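Local coordinates for periplasmic binding protein/LacI transcriptional regulator (Shewanella sp. ANA-3, PDB 5OCP) that binds L-arabinofuranose, in both its alpha and beta forms, as the periplasmic component of an arabinose ABC transporter, at residues Cys189-His194 and Lys215-Val220. Residues are numbered along the deposited sequence; the frame is centred on the assembly and turned at random.
Sequences CAVWSH and KDILIV
A beta-alpha-beta unit sets V191 of strand 190-193 beside L218 and V220 of strand 218-221, with helix 196-208 as the crossover; it illustrates how parallel neighbours pair in the Rossmann-like domains of periplasmic binding proteins. V191 supplies both its N-H, to L218 O (2.8 Å), and its O, to V220 N (2.9 Å). The flanking bonds are L218 N to C189 O and S193 N to V220 O, the latter almost straight at 177°. Where the strands begin, one water donates to C189 O and D216 O, so C189 O receives two donors.

On one face of the sheet A190 CB lies 3.9 Å from L218 CB. Farther along, V220 CG2, placed between its backbone N and carbonyl carbon, comes within 3.6 Å of V191 O; the W192 ring, on the same face, has its edge at V220 O, near the ring plane (CE3 3.8 Å), the same oxygen that accepts from S193 N. On the other face lie V191 and I219; I217, just before the strand, crosses V191 obliquely, the two touching CG2 to CG2 (3.9 Å).

C189 is disulfide-bonded to C126 of strand 126-132, which pairs with the far edge of 190-193. Helix 107-121 covers W192, L218 and V220, while helix 196-208 packs on S193 and I219.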
# COMPACT_ATOMS: atom_id res chain seq x y z
N CYS A 189 -23.38 -6.29 -3.52
CA CYS A 189 -23.56 -4.90 -3.00
C CYS A 189 -22.29 -4.11 -3.28
O CYS A 189 -22.34 -2.91 -3.60
CB CYS A 189 -23.83 -4.96 -1.54
SG CYS A 189 -23.57 -3.44 -0.57
N ALA A 190 -21.16 -4.73 -3.02
CA ALA A 190 -19.90 -4.00 -3.04
C ALA A 190 -18.70 -4.86 -3.32
O ALA A 190 -18.70 -6.03 -2.96
CB ALA A 190 -19.66 -3.28 -1.73
N VAL A 191 -17.66 -4.23 -3.85
CA VAL A 191 -16.31 -4.78 -3.94
C VAL A 191 -15.42 -4.02 -2.92
O VAL A 191 -15.43 -2.79 -2.89
CB VAL A 191 -15.73 -4.63 -5.34
CG1 VAL A 191 -14.22 -5.03 -5.42
CG2 VAL A 191 -16.57 -5.44 -6.30
N TRP A 192 -14.77 -4.79 -2.07
CA TRP A 192 -13.73 -4.34 -1.13
C TRP A 192 -12.44 -4.80 -1.73
O TRP A 192 -12.10 -6.00 -1.78
CB TRP A 192 -14.04 -4.98 0.23
CG TRP A 192 -12.91 -5.12 1.23
CD1 TRP A 192 -12.74 -6.17 2.05
CD2 TRP A 192 -11.85 -4.18 1.58
NE1 TRP A 192 -11.65 -6.00 2.84
CE2 TRP A 192 -11.09 -4.77 2.59
CE3 TRP A 192 -11.48 -2.90 1.13
CZ2 TRP A 192 -9.97 -4.16 3.15
CZ3 TRP A 192 -10.36 -2.28 1.70
CH2 TRP A 192 -9.64 -2.91 2.72
N SER A 193 -11.65 -3.82 -2.21
CA SER A 193 -10.40 -4.09 -2.80
C SER A 193 -9.24 -3.62 -1.93
O SER A 193 -9.24 -2.45 -1.49
CB SER A 193 -10.30 -3.40 -4.15
OG SER A 193 -9.03 -3.63 -4.70
N HIS A 194 -8.24 -4.48 -1.69
CA HIS A 194 -7.16 -4.06 -0.82
C HIS A 194 -6.33 -2.92 -1.42
O HIS A 194 -5.61 -2.28 -0.67
CB HIS A 194 -6.27 -5.23 -0.42
CG HIS A 194 -6.95 -6.24 0.46
ND1 HIS A 194 -6.25 -7.29 1.01
CD2 HIS A 194 -8.24 -6.41 0.83
CE1 HIS A 194 -7.07 -8.04 1.72
NE2 HIS A 194 -8.26 -7.48 1.73
N LYS A 215 -22.42 2.54 -8.61
CA LYS A 215 -23.85 2.74 -8.36
C LYS A 215 -24.48 1.41 -8.05
O LYS A 215 -24.92 1.18 -6.91
CB LYS A 215 -24.43 3.34 -9.64
CG LYS A 215 -25.95 3.44 -9.66
CD LYS A 215 -26.50 4.38 -8.62
CE LYS A 215 -27.96 4.75 -8.91
NZ LYS A 215 -28.85 3.55 -8.83
N ASP A 216 -24.52 0.49 -8.99
CA ASP A 216 -25.09 -0.87 -8.77
C ASP A 216 -24.17 -1.73 -7.82
O ASP A 216 -24.66 -2.43 -6.92
CB ASP A 216 -25.26 -1.65 -10.07
CG ASP A 216 -26.24 -1.02 -11.04
OD1 ASP A 216 -27.12 -0.30 -10.54
OD2 ASP A 216 -26.05 -1.30 -12.29
N ILE A 217 -22.87 -1.70 -8.07
CA ILE A 217 -21.91 -2.35 -7.20
C ILE A 217 -20.97 -1.18 -6.69
O ILE A 217 -20.31 -0.57 -7.49
CB ILE A 217 -21.13 -3.37 -7.98
CG1 ILE A 217 -22.11 -4.46 -8.47
CG2 ILE A 217 -20.07 -4.03 -7.13
CD1 ILE A 217 -21.40 -5.51 -9.24
N LEU A 218 -20.96 -1.01 -5.39
CA LEU A 218 -20.10 -0.01 -4.72
C LEU A 218 -18.69 -0.51 -4.76
O LEU A 218 -18.44 -1.72 -4.79
CB LEU A 218 -20.51 0.22 -3.30
CG LEU A 218 -21.96 0.71 -3.05
CD1 LEU A 218 -22.21 0.75 -1.57
CD2 LEU A 218 -22.18 2.01 -3.79
N ILE A 219 -17.72 0.41 -4.85
CA ILE A 219 -16.32 0.01 -4.90
C ILE A 219 -15.59 0.85 -3.83
O ILE A 219 -15.63 2.06 -3.88
CB ILE A 219 -15.74 0.23 -6.29
CG1 ILE A 219 -16.52 -0.66 -7.27
CG2 ILE A 219 -14.26 -0.11 -6.26
CD1 ILE A 219 -16.07 -0.57 -8.69
N VAL A 220 -15.00 0.12 -2.86
CA VAL A 220 -14.22 0.74 -1.78
C VAL A 220 -12.83 0.13 -1.73
O VAL A 220 -12.64 -1.04 -2.03
CB VAL A 220 -14.94 0.66 -0.49
CG1 VAL A 220 -16.31 1.27 -0.56
CG2 VAL A 220 -15.01 -0.77 0.06
O HOH W 1 -25.13 -1.76 -4.03